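Local coordinates for EAL domain protein (Vibrio cholerae serotype O1, PDB 6IJ2), which degrades the cyclic dinucleotides c-di-GMP and cGAMP as a phosphodiesterase, probably by metal-dependent hydrolysis of a phosphodiester bond, at residues N35-E40 with G230-Q235; A79-A84 with K116-P121; A84-T89 with E245-V250; F120-I125 with L151-A156. The protein carries 1 engineered substitution. All blocks are in the same frame, centred on the assembly; numbering follows the deposited sequence.

Overall arrangement
The EAL domain is a TIM-barrel-like fold whose first strand runs antiparallel to both its neighbours. Interaction 1 lies on the seam where strands 27-35 and 233-244 meet; its nearest atom is about 5 Å from the bound nucleotide. Interactions 2, 3 and 4 cluster on another part of the barrel. The centres of 2 and 3 are about 12 Å apart, as are those of 2 and 4. Interactions 2 and 3 share Ala84 on helix 68-85, while 2 and 4 share Phe120 and Pro121. Interaction 4 includes the start of strand 154-160, which carries the calcium ligands Asp158 and Asp159. Interaction 3 is about 11 Å from the nucleotide at its nearest atom.

Interaction 1 (N35-E40 with G230-Q235)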
loop_
_atom_site.group_PDB
_atom_site.type_symbol
_atom_site.label_atom_id
_atom_site.label_comp_id
_atom_site.label_asym_id
_atom_site.label_seq_id
_atom_site.Cartn_x
_atom_site.Cartn_y
_atom_site.Cartn_z
ATOM N N ASN A 35 21.976 -14.776 -0.200
ATOM C CA ASN A 35 22.557 -13.859 -1.177
ATOM C C ASN A 35 22.819 -14.659 -2.446
ATOM O O ASN A 35 23.736 -15.488 -2.480
ATOM C CB ASN A 35 23.845 -13.236 -0.645
ATOM C CG ASN A 35 24.413 -12.209 -1.585
ATOM O OD1 ASN A 35 24.564 -12.462 -2.782
ATOM N ND2 ASN A 35 24.705 -11.031 -1.061
ATOM N N CYS A 36 22.014 -14.416 -3.487
ATOM C CA CYS A 36 22.064 -15.215 -4.707
ATOM C C CYS A 36 23.289 -14.930 -5.562
ATOM O O CYS A 36 23.592 -15.717 -6.462
ATOM C CB CYS A 36 20.790 -14.988 -5.524
ATOM S SG CYS A 36 19.375 -15.691 -4.667
ATOM N N ARG A 37 23.995 -13.836 -5.305
ATOM C CA ARG A 37 25.218 -13.570 -6.044
ATOM C C ARG A 37 26.396 -14.347 -5.458
ATOM O O ARG A 37 27.118 -15.031 -6.187
ATOM C CB ARG A 37 25.513 -12.075 -6.039
ATOM C CG ARG A 37 26.424 -11.647 -7.169
ATOM C CD ARG A 37 26.913 -10.239 -6.948
ATOM N NE ARG A 37 27.960 -10.222 -5.939
ATOM C CZ ARG A 37 27.851 -9.648 -4.747
ATOM N NH1 ARG A 37 26.743 -9.017 -4.403
ATOM N NH2 ARG A 37 28.867 -9.695 -3.907
ATOM N N THR A 38 26.597 -14.259 -4.142
ATOM C CA THR A 38 27.715 -14.929 -3.477
ATOM C C THR A 38 27.398 -16.360 -3.066
ATOM O O THR A 38 28.321 -17.111 -2.710
ATOM C CB THR A 38 28.115 -14.158 -2.221
ATOM O OG1 THR A 38 27.024 -14.204 -1.290
ATOM C CG2 THR A 38 28.412 -12.709 -2.556
ATOM N N LYS A 39 26.118 -16.726 -3.063
ATOM C CA LYS A 39 25.608 -18.029 -2.644
ATOM C C LYS A 39 25.800 -18.271 -1.155
ATOM O O LYS A 39 25.653 -19.397 -0.680
ATOM C CB LYS A 39 26.226 -19.159 -3.477
ATOM C CG LYS A 39 25.920 -18.997 -4.962
ATOM C CD LYS A 39 26.554 -20.080 -5.808
ATOM C CE LYS A 39 26.421 -19.749 -7.288
ATOM N NZ LYS A 39 27.180 -20.705 -8.148
ATOM N N GLU A 40 26.086 -17.220 -0.406
ATOM C CA GLU A 40 26.194 -17.288 1.039
ATOM C C GLU A 40 24.856 -16.954 1.689
ATOM O O GLU A 40 23.991 -16.299 1.106
ATOM C CB GLU A 40 27.271 -16.325 1.538
ATOM C CG GLU A 40 28.663 -16.649 0.992
ATOM C CD GLU A 40 29.678 -15.550 1.255
ATOM O OE1 GLU A 40 29.296 -14.500 1.817
ATOM O OE2 GLU A 40 30.862 -15.740 0.895
ATOM N N GLY A 230 18.370 -7.819 -10.818
ATOM C CA GLY A 230 19.240 -7.135 -9.888
ATOM C C GLY A 230 18.970 -7.431 -8.428
ATOM O O GLY A 230 19.616 -6.822 -7.570
ATOM N N VAL A 231 18.062 -8.342 -8.110
ATOM C CA VAL A 231 17.834 -8.711 -6.716
ATOM C C VAL A 231 18.949 -9.639 -6.264
ATOM O O VAL A 231 19.305 -10.595 -6.968
ATOM C CB VAL A 231 16.471 -9.385 -6.530
ATOM C CG1 VAL A 231 16.298 -9.771 -5.045
ATOM C CG2 VAL A 231 15.301 -8.483 -6.995
ATOM N N GLU A 232 19.512 -9.367 -5.086
ATOM C CA GLU A 232 20.512 -10.263 -4.521
ATOM C C GLU A 232 19.943 -11.100 -3.384
ATOM O O GLU A 232 20.058 -12.324 -3.410
ATOM C CB GLU A 232 21.723 -9.463 -4.038
ATOM C CG GLU A 232 22.435 -8.744 -5.166
ATOM C CD GLU A 232 23.863 -8.370 -4.793
ATOM O OE1 GLU A 232 24.245 -8.588 -3.627
ATOM O OE2 GLU A 232 24.605 -7.879 -5.672
ATOM N N LEU A 233 19.282 -10.467 -2.415
ATOM C CA LEU A 233 18.752 -11.191 -1.266
ATOM C C LEU A 233 17.402 -11.809 -1.599
ATOM O O LEU A 233 16.485 -11.119 -2.072
ATOM C CB LEU A 233 18.618 -10.265 -0.055
ATOM C CG LEU A 233 19.886 -9.550 0.393
ATOM C CD1 LEU A 233 19.619 -8.707 1.641
ATOM C CD2 LEU A 233 20.984 -10.573 0.649
ATOM N N MET A 234 17.267 -13.110 -1.342
ATOM C CA MET A 234 16.005 -13.797 -1.580
ATOM C C MET A 234 15.693 -14.747 -0.431
ATOM O O MET A 234 16.577 -15.180 0.316
ATOM C CB MET A 234 16.023 -14.574 -2.908
ATOM C CG MET A 234 16.207 -13.670 -4.130
ATOM S SD MET A 234 15.918 -14.565 -5.661
ATOM C CE MET A 234 16.948 -13.666 -6.826
ATOM N N GLN A 235 14.412 -15.070 -0.317
ATOM C CA GLN A 235 13.901 -15.950 0.720
ATOM C C GLN A 235 12.730 -16.715 0.124
ATOM O O GLN A 235 12.003 -16.180 -0.716
ATOM C CB GLN A 235 13.480 -15.117 1.937
ATOM C CG GLN A 235 13.003 -15.875 3.121
ATOM C CD GLN A 235 12.668 -14.955 4.288
ATOM O OE1 GLN A 235 12.899 -13.735 4.241
ATOM N NE2 GLN A 235 12.118 -15.530 5.330
#
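At the edge of the Arg37 guanidinium, in its plane, sits the carboxylate carbon of Glu232. The carboxylate is turned 55° from that plane. The two side chains run alongside each other and point the same way. Arg37 NH1 straddles the carboxylate, 2.7 Å from both Glu232 OE1 and Glu232 OE2, in a salt bridge. Its hydrogen bond to Glu232 OE2 is weak and bent. The Asn35 amide lies beside the same carboxylate, its ND2 3.6 Å from Glu232 OE1. This is a contact, not a hydrogen bond. Asn35 has CG anti to the backbone N (chi1 -176°), which turns the amide over the following loop. There Asn35 OD1 accepts Arg37 N in the carbonyl plane and Thr38 N from above it. The first closes an Asx turn and the second completes an Asx motif; together they fix the amide's rotation. The backbones are joined by Cys36 N to Glu232 O, 2.9 Å long and nearly straight at 176°. On the buried side, Cys36 SG rests along the Met234 side chain, 3.8 Å from Met234 SD. Phe223 and Phe239 also touch both of these residues. Leu233 CD2 packs 4.1 Å from Asn35 CB. Asn35 and Leu233 are an antiparallel non-hydrogen-bonded pair. Two residues on from Leu233, Gln235 NE2 bonds to Glu45, a calcium ligand. Such pairing of the first and last strands closes the barrel of the EAL domain.

Interaction 2 (A79-A84 with K116-P121); sequences AIALAA and KRYQFP
Ala81 sits over one face of the Tyr118 ring with its CA and CB, and this is the tight part of the contact. Ala81 CA stands 3.9 Å from the ring centroid and only 6° off the ring normal, a CH-pi contact. Ala81 CB reaches further out along the same ring, 3.5 Å from Tyr118 CZ. Ala84 CB meets Tyr118 CB at 3.8 Å, and Ile80 CG2 meets Tyr118 CD2 at 3.9 Å. Tyr118 has CG anti to its carbonyl carbon (chi1 -65°), which lays the ring along helix 68-85. The opposite face carries CG of the exposed Arg117. On the outer side, the Tyr118 hydroxyl lies over one face of that guanidinium, offset toward its rim. Phe120 packs more loosely: its CE2 is 4.3 Å from Ala83 CB. It is nevertheless buried, and it also touches Leu92 and Ile125 of the barrel strands. A Schellman motif with Gln119 at C-prime ends helix 109-117 between the two aromatic residues. No hydrogen bond crosses between the two segments. Helix 68-85 and the turn after helix 109-117 therefore meet here through apolar packing, with alanines small enough for a ring to lie close to the helix backbone.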
loop_
_atom_site.group_PDB
_atom_site.type_symbol
_atom_site.label_atom_id
_atom_site.label_comp_id
_atom_site.label_asym_id
_atom_site.label_seq_id
_atom_site.Cartn_x
_atom_site.Cartn_y
_atom_site.Cartn_z
ATOM N N ALA A 79 14.283 -15.973 20.217
ATOM C CA ALA A 79 14.953 -15.967 18.919
ATOM C C ALA A 79 16.451 -15.759 19.081
ATOM O O ALA A 79 17.261 -16.453 18.453
ATOM C CB ALA A 79 14.368 -14.874 18.023
ATOM N N ILE A 80 16.839 -14.802 19.924
ATOM C CA ILE A 80 18.257 -14.543 20.154
ATOM C C ILE A 80 18.916 -15.731 20.846
ATOM O O ILE A 80 20.026 -16.142 20.483
ATOM C CB ILE A 80 18.427 -13.236 20.955
ATOM C CG1 ILE A 80 17.962 -12.035 20.122
ATOM C CG2 ILE A 80 19.874 -13.064 21.445
ATOM C CD1 ILE A 80 17.842 -10.755 20.915
ATOM N N ALA A 81 18.236 -16.320 21.835
ATOM C CA ALA A 81 18.825 -17.436 22.577
ATOM C C ALA A 81 19.015 -18.659 21.689
ATOM O O ALA A 81 20.057 -19.326 21.758
ATOM C CB ALA A 81 17.956 -17.784 23.783
ATOM N N LEU A 82 18.023 -18.970 20.851
ATOM C CA LEU A 82 18.140 -20.126 19.968
ATOM C C LEU A 82 19.190 -19.892 18.899
ATOM O O LEU A 82 19.973 -20.792 18.586
ATOM C CB LEU A 82 16.799 -20.437 19.305
ATOM C CG LEU A 82 15.978 -21.616 19.814
ATOM C CD1 LEU A 82 14.626 -21.667 19.086
ATOM C CD2 LEU A 82 16.725 -22.932 19.662
ATOM N N ALA A 83 19.187 -18.702 18.296
ATOM C CA ALA A 83 20.173 -18.405 17.262
ATOM C C ALA A 83 21.585 -18.535 17.808
ATOM O O ALA A 83 22.474 -19.081 17.142
ATOM C CB ALA A 83 19.935 -17.005 16.699
ATOM N N ALA A 84 21.804 -18.057 19.035
ATOM C CA ALA A 84 23.090 -18.250 19.687
ATOM C C ALA A 84 23.361 -19.730 19.910
ATOM O O ALA A 84 24.432 -20.240 19.554
ATOM C CB ALA A 84 23.123 -17.485 21.009
ATOM N N LYS A 116 23.393 -9.053 24.727
ATOM C CA LYS A 116 24.673 -9.073 25.432
ATOM C C LYS A 116 24.901 -10.412 26.123
ATOM O O LYS A 116 25.992 -10.985 26.034
ATOM C CB LYS A 116 24.752 -7.935 26.449
ATOM C CG LYS A 116 26.019 -7.985 27.319
ATOM C CD LYS A 116 27.296 -7.839 26.485
ATOM C CE LYS A 116 28.273 -9.005 26.686
ATOM N NZ LYS A 116 28.844 -9.106 28.067
ATOM N N ARG A 117 23.882 -10.922 26.821
ATOM C CA ARG A 117 24.003 -12.213 27.489
ATOM C C ARG A 117 24.469 -13.304 26.531
ATOM O O ARG A 117 25.318 -14.132 26.882
ATOM C CB ARG A 117 22.667 -12.601 28.125
ATOM C CG ARG A 117 22.644 -14.014 28.694
ATOM C CD ARG A 117 21.432 -14.256 29.582
ATOM N NE ARG A 117 20.169 -14.137 28.859
ATOM C CZ ARG A 117 18.983 -14.440 29.378
ATOM N NH1 ARG A 117 18.900 -14.885 30.627
ATOM N NH2 ARG A 117 17.880 -14.301 28.653
ATOM N N TYR A 118 23.933 -13.315 25.316
ATOM C CA TYR A 118 24.250 -14.335 24.329
ATOM C C TYR A 118 25.344 -13.895 23.368
ATOM O O TYR A 118 25.601 -14.588 22.378
ATOM C CB TYR A 118 22.978 -14.726 23.566
ATOM C CG TYR A 118 21.967 -15.377 24.483
ATOM C CD1 TYR A 118 22.173 -16.665 24.958
ATOM C CD2 TYR A 118 20.832 -14.697 24.904
ATOM C CE1 TYR A 118 21.274 -17.266 25.810
ATOM C CE2 TYR A 118 19.924 -15.292 25.763
ATOM C CZ TYR A 118 20.154 -16.579 26.211
ATOM O OH TYR A 118 19.265 -17.196 27.064
ATOM N N GLN A 119 25.985 -12.753 23.640
ATOM C CA GLN A 119 27.137 -12.280 22.868
ATOM C C GLN A 119 26.804 -12.153 21.384
ATOM O O GLN A 119 27.612 -12.480 20.513
ATOM C CB GLN A 119 28.345 -13.192 23.105
ATOM C CG GLN A 119 28.634 -13.371 24.580
ATOM C CD GLN A 119 29.554 -14.540 24.882
ATOM O OE1 GLN A 119 29.850 -15.365 24.015
ATOM N NE2 GLN A 119 29.996 -14.624 26.123
ATOM N N PHE A 120 25.597 -11.656 21.095
ATOM C CA PHE A 120 25.103 -11.478 19.738
ATOM C C PHE A 120 25.055 -9.988 19.434
ATOM O O PHE A 120 24.301 -9.260 20.096
ATOM C CB PHE A 120 23.712 -12.099 19.595
ATOM C CG PHE A 120 23.345 -12.474 18.179
ATOM C CD1 PHE A 120 22.803 -11.537 17.308
ATOM C CD2 PHE A 120 23.510 -13.776 17.731
ATOM C CE1 PHE A 120 22.473 -11.886 16.011
ATOM C CE2 PHE A 120 23.179 -14.131 16.445
ATOM C CZ PHE A 120 22.642 -13.182 15.582
ATOM N N PRO A 121 25.839 -9.486 18.483
ATOM C CA PRO A 121 25.878 -8.035 18.241
ATOM C C PRO A 121 24.539 -7.462 17.785
ATOM O O PRO A 121 23.833 -8.047 16.959
ATOM C CB PRO A 121 26.940 -7.888 17.145
ATOM C CG PRO A 121 27.095 -9.260 16.554
ATOM C CD PRO A 121 26.832 -10.211 17.674
#

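Interaction 3 (A84-T89 with E245-V250)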
loop_
_atom_site.group_PDB
_atom_site.type_symbol
_atom_site.label_atom_id
_atom_site.label_comp_id
_atom_site.label_asym_id
_atom_site.label_seq_id
_atom_site.Cartn_x
_atom_site.Cartn_y
_atom_site.Cartn_z
ATOM N N ALA A 84 21.804 -18.057 19.035
ATOM C CA ALA A 84 23.090 -18.250 19.687
ATOM C C ALA A 84 23.361 -19.730 19.910
ATOM O O ALA A 84 24.432 -20.240 19.554
ATOM C CB ALA A 84 23.123 -17.485 21.009
ATOM N N LYS A 85 22.389 -20.438 20.496
ATOM C CA LYS A 85 22.560 -21.858 20.793
ATOM C C LYS A 85 22.884 -22.655 19.534
ATOM O O LYS A 85 23.690 -23.599 19.575
ATOM C CB LYS A 85 21.297 -22.394 21.469
ATOM C CG LYS A 85 21.185 -23.908 21.507
ATOM C CD LYS A 85 19.803 -24.341 21.979
ATOM C CE LYS A 85 19.619 -25.846 21.846
ATOM N NZ LYS A 85 19.718 -26.302 20.429
ATOM N N LEU A 86 22.286 -22.269 18.403
ATOM C CA LEU A 86 22.473 -22.933 17.118
ATOM C C LEU A 86 23.717 -22.461 16.376
ATOM O O LEU A 86 24.034 -23.026 15.326
ATOM C CB LEU A 86 21.235 -22.719 16.231
ATOM C CG LEU A 86 19.951 -23.380 16.732
ATOM C CD1 LEU A 86 18.730 -22.862 15.950
ATOM C CD2 LEU A 86 20.041 -24.888 16.626
ATOM N N GLY A 87 24.416 -21.449 16.883
ATOM C CA GLY A 87 25.661 -21.020 16.274
ATOM C C GLY A 87 25.502 -20.071 15.108
ATOM O O GLY A 87 26.350 -20.057 14.207
ATOM N N LEU A 88 24.436 -19.276 15.093
ATOM C CA LEU A 88 24.230 -18.314 14.018
ATOM C C LEU A 88 25.282 -17.209 14.066
ATOM O O LEU A 88 25.469 -16.562 15.104
ATOM C CB LEU A 88 22.830 -17.722 14.128
ATOM C CG LEU A 88 22.449 -16.739 13.020
ATOM C CD1 LEU A 88 22.610 -17.403 11.660
ATOM C CD2 LEU A 88 21.028 -16.240 13.224
ATOM N N THR A 89 25.985 -17.001 12.942
ATOM C CA THR A 89 26.997 -15.955 12.855
ATOM C C THR A 89 26.664 -14.881 11.826
ATOM O O THR A 89 27.422 -13.909 11.697
ATOM C CB THR A 89 28.380 -16.561 12.567
ATOM O OG1 THR A 89 28.356 -17.301 11.342
ATOM C CG2 THR A 89 28.800 -17.498 13.712
ATOM N N GLU A 245 13.429 -24.979 15.321
ATOM C CA GLU A 245 14.576 -24.939 16.234
ATOM C C GLU A 245 15.863 -25.372 15.538
ATOM O O GLU A 245 16.719 -26.040 16.121
ATOM C CB GLU A 245 14.307 -25.783 17.487
ATOM C CG GLU A 245 13.122 -25.275 18.304
ATOM C CD GLU A 245 13.046 -25.872 19.706
ATOM O OE1 GLU A 245 13.299 -27.087 19.865
ATOM O OE2 GLU A 245 12.731 -25.120 20.655
ATOM N N SER A 246 16.018 -24.971 14.279
ATOM C CA SER A 246 17.203 -25.348 13.522
ATOM C C SER A 246 17.481 -24.304 12.451
ATOM O O SER A 246 16.621 -23.487 12.114
ATOM C CB SER A 246 17.048 -26.733 12.885
ATOM O OG SER A 246 15.948 -26.754 11.992
ATOM N N LEU A 247 18.710 -24.342 11.929
ATOM C CA LEU A 247 19.143 -23.473 10.836
ATOM C C LEU A 247 19.195 -24.300 9.559
ATOM O O LEU A 247 20.192 -25.003 9.317
ATOM C CB LEU A 247 20.513 -22.857 11.137
ATOM C CG LEU A 247 20.579 -22.033 12.423
ATOM C CD1 LEU A 247 21.986 -21.483 12.647
ATOM C CD2 LEU A 247 19.536 -20.907 12.398
ATOM N N PRO A 248 18.155 -24.262 8.726
ATOM C CA PRO A 248 18.107 -25.142 7.552
ATOM C C PRO A 248 19.229 -24.850 6.570
ATOM O O PRO A 248 19.692 -23.714 6.438
ATOM C CB PRO A 248 16.740 -24.829 6.924
ATOM C CG PRO A 248 15.946 -24.192 8.002
ATOM C CD PRO A 248 16.908 -23.497 8.909
ATOM N N SER A 249 19.656 -25.902 5.876
ATOM C CA SER A 249 20.578 -25.777 4.758
ATOM C C SER A 249 19.815 -25.365 3.506
ATOM O O SER A 249 18.628 -25.660 3.356
ATOM C CB SER A 249 21.300 -27.100 4.509
ATOM O OG SER A 249 20.361 -28.125 4.228
ATOM N N VAL A 250 20.515 -24.698 2.599
ATOM C CA VAL A 250 19.921 -24.184 1.371
ATOM C C VAL A 250 20.090 -25.195 0.247
ATOM O O VAL A 250 21.139 -25.836 0.108
ATOM C CB VAL A 250 20.536 -22.823 1.003
ATOM C CG1 VAL A 250 20.238 -22.458 -0.444
ATOM C CG2 VAL A 250 19.989 -21.765 1.928
#
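Leu247 packs its CD1 against Leu86 and Leu88, at the turn that ends helix 68-85. That turn is a Schellman motif on the outside of the EAL barrel. Leu247 CD1 meets both leucines. It lies 3.9 Å from Leu86 CB and 4.1 Å from Leu88 CB. Leu247 has CG anti to its carbonyl carbon (chi1 -58°), which places its methyls against the turn. Leu86 answers by laying its two methyls over the backbone of the other segment: its CD1 is 3.8 Å from Ser246 CA. The side chains meet through carbon atoms alone, and methyls also rest against backbone carbonyls. No hydrogen bond crosses between the segments.

The next shell sets these groups in place. Gly87, with a positive phi of 84°, reverses the chain after the helix. Its N bonds to Ala84 O at 2.9 Å. Leu88 N probably bonds to Ala83 O as well, so Leu86 and Leu88 are carried on a firmly tied turn. Phe30 of strand 27-35 touches both Leu86 and Leu247. Tyr44 of strand 41-49 touches both Leu88 and Leu247, and its hydroxyl bonds to Pro248 O. Glu245 is tied to the first strand through Thr27 OG1 and the backbone of Met28. The contact thus joins a helix end to the loop that leaves the last barrel strand. At one border of the contact, Leu86 CD2 rests 3.6 Å from the carbonyl oxygen Glu245 O.

Interaction 4 (F120-I125 with L151-A156); sequences FPIENI and LGFQTA
Ile122 sets its CG2 methyl over the centre of the Phe153 ring. The two side chains cross at a slant. The methyl is 3.5 Å from the ring centroid and 9° off the ring normal, a close CH-pi contact. Ile122 CD1 covers the rim of the ring, 3.6 Å from Phe153 CZ. Ile125 meets the ring differently. Its side chain runs alongside Phe153 and points the same way, with Ile125 CG2 3.8 Å from Phe153 CD1. Ile125 O lies at the ring edge, in its plane. Phe153 swings its ring back to these isoleucines with CG anti to the carbonyl carbon (chi1 -68°). Outside the two segments, Phe127 meets the ring edge-to-face, and Tyr148 also packs on it. Ile125 O accepts Gln154 N at 3.0 Å, in the carbonyl plane. This bond starts the pairing of the parallel strands 125-129 and 154-160. Glu123 CA adds a CA-H...O contact to Gly152 O at 3.4 Å. Gly152 has positive phi and ends helix 139-151 with a Schellman motif. The chemistry is mostly apolar: a buried ring covered on one face by Ile122 and flanked beside CD1 and CE1 by Ile125, with one backbone hydrogen bond at the start of the strand pairing.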
loop_
_atom_site.group_PDB
_atom_site.type_symbol
_atom_site.label_atom_id
_atom_site.label_comp_id
_atom_site.label_asym_id
_atom_site.label_seq_id
_atom_site.Cartn_x
_atom_site.Cartn_y
_atom_site.Cartn_z
ATOM N N PHE A 120 25.597 -11.656 21.095
ATOM C CA PHE A 120 25.103 -11.478 19.738
ATOM C C PHE A 120 25.055 -9.988 19.434
ATOM O O PHE A 120 24.301 -9.260 20.096
ATOM C CB PHE A 120 23.712 -12.099 19.595
ATOM C CG PHE A 120 23.345 -12.474 18.179
ATOM C CD1 PHE A 120 22.803 -11.537 17.308
ATOM C CD2 PHE A 120 23.510 -13.776 17.731
ATOM C CE1 PHE A 120 22.473 -11.886 16.011
ATOM C CE2 PHE A 120 23.179 -14.131 16.445
ATOM C CZ PHE A 120 22.642 -13.182 15.582
ATOM N N PRO A 121 25.839 -9.486 18.483
ATOM C CA PRO A 121 25.878 -8.035 18.241
ATOM C C PRO A 121 24.539 -7.462 17.785
ATOM O O PRO A 121 23.833 -8.047 16.959
ATOM C CB PRO A 121 26.940 -7.888 17.145
ATOM C CG PRO A 121 27.095 -9.260 16.554
ATOM C CD PRO A 121 26.832 -10.211 17.674
ATOM N N ILE A 122 24.221 -6.279 18.323
ATOM C CA ILE A 122 23.011 -5.547 17.936
ATOM C C ILE A 122 22.980 -5.329 16.432
ATOM O O ILE A 122 21.919 -5.368 15.798
ATOM C CB ILE A 122 22.947 -4.211 18.708
ATOM C CG1 ILE A 122 22.786 -4.470 20.208
ATOM C CG2 ILE A 122 21.841 -3.308 18.190
ATOM C CD1 ILE A 122 21.530 -5.219 20.554
ATOM N N GLU A 123 24.153 -5.113 15.839
ATOM C CA GLU A 123 24.264 -4.846 14.415
ATOM C C GLU A 123 23.927 -6.064 13.563
ATOM O O GLU A 123 23.683 -5.918 12.353
ATOM C CB GLU A 123 25.681 -4.334 14.109
ATOM C CG GLU A 123 26.774 -4.846 15.050
ATOM C CD GLU A 123 26.780 -4.159 16.418
ATOM O OE1 GLU A 123 26.758 -2.912 16.478
ATOM O OE2 GLU A 123 26.772 -4.879 17.434
ATOM N N ASN A 124 23.903 -7.261 14.150
ATOM C CA ASN A 124 23.474 -8.445 13.421
ATOM C C ASN A 124 22.013 -8.798 13.676
ATOM O O ASN A 124 21.571 -9.882 13.282
ATOM C CB ASN A 124 24.352 -9.641 13.764
ATOM C CG ASN A 124 25.750 -9.520 13.186
ATOM O OD1 ASN A 124 26.092 -8.529 12.545
ATOM N ND2 ASN A 124 26.564 -10.530 13.422
ATOM N N ILE A 125 21.259 -7.920 14.334
ATOM C CA ILE A 125 19.829 -8.116 14.558
ATOM C C ILE A 125 19.062 -7.149 13.663
ATOM O O ILE A 125 19.318 -5.939 13.678
ATOM C CB ILE A 125 19.460 -7.930 16.042
ATOM C CG1 ILE A 125 20.151 -8.992 16.901
ATOM C CG2 ILE A 125 17.936 -7.992 16.241
ATOM C CD1 ILE A 125 20.016 -8.751 18.400
ATOM N N LEU A 151 20.240 2.867 17.687
ATOM C CA LEU A 151 20.844 1.907 18.598
ATOM C C LEU A 151 21.756 0.913 17.893
ATOM O O LEU A 151 22.489 0.189 18.574
ATOM C CB LEU A 151 19.763 1.145 19.362
ATOM C CG LEU A 151 18.891 1.961 20.311
ATOM C CD1 LEU A 151 18.008 1.041 21.131
ATOM C CD2 LEU A 151 19.744 2.831 21.212
ATOM N N GLY A 152 21.725 0.850 16.560
ATOM C CA GLY A 152 22.570 -0.056 15.806
ATOM C C GLY A 152 21.847 -1.195 15.119
ATOM O O GLY A 152 22.481 -1.936 14.359
ATOM N N PHE A 153 20.546 -1.355 15.348
ATOM C CA PHE A 153 19.785 -2.413 14.695
ATOM C C PHE A 153 19.683 -2.178 13.194
ATOM O O PHE A 153 19.673 -1.040 12.720
ATOM C CB PHE A 153 18.375 -2.500 15.286
ATOM C CG PHE A 153 18.353 -2.986 16.695
ATOM C CD1 PHE A 153 18.613 -4.319 16.981
ATOM C CD2 PHE A 153 18.100 -2.117 17.743
ATOM C CE1 PHE A 153 18.612 -4.780 18.284
ATOM C CE2 PHE A 153 18.108 -2.574 19.058
ATOM C CZ PHE A 153 18.357 -3.904 19.328
ATOM N N GLN A 154 19.615 -3.275 12.441
ATOM C CA GLN A 154 19.162 -3.211 11.063
ATOM C C GLN A 154 17.633 -3.201 11.046
ATOM O O GLN A 154 16.987 -3.695 11.975
ATOM C CB GLN A 154 19.706 -4.396 10.261
ATOM C CG GLN A 154 21.221 -4.352 10.043
ATOM C CD GLN A 154 21.624 -3.262 9.063
ATOM O OE1 GLN A 154 21.194 -3.259 7.910
ATOM N NE2 GLN A 154 22.436 -2.323 9.525
ATOM N N THR A 155 17.059 -2.582 10.017
ATOM C CA THR A 155 15.607 -2.455 9.891
ATOM C C THR A 155 15.154 -2.825 8.492
ATOM O O THR A 155 15.877 -2.620 7.509
ATOM C CB THR A 155 15.122 -1.031 10.200
ATOM O OG1 THR A 155 15.643 -0.131 9.213
ATOM C CG2 THR A 155 15.608 -0.604 11.595
ATOM N N ALA A 156 13.911 -3.316 8.408
ATOM C CA ALA A 156 13.301 -3.694 7.139
ATOM C C ALA A 156 11.816 -3.385 7.147
ATOM O O ALA A 156 11.146 -3.560 8.172
ATOM C CB ALA A 156 13.480 -5.189 6.838
#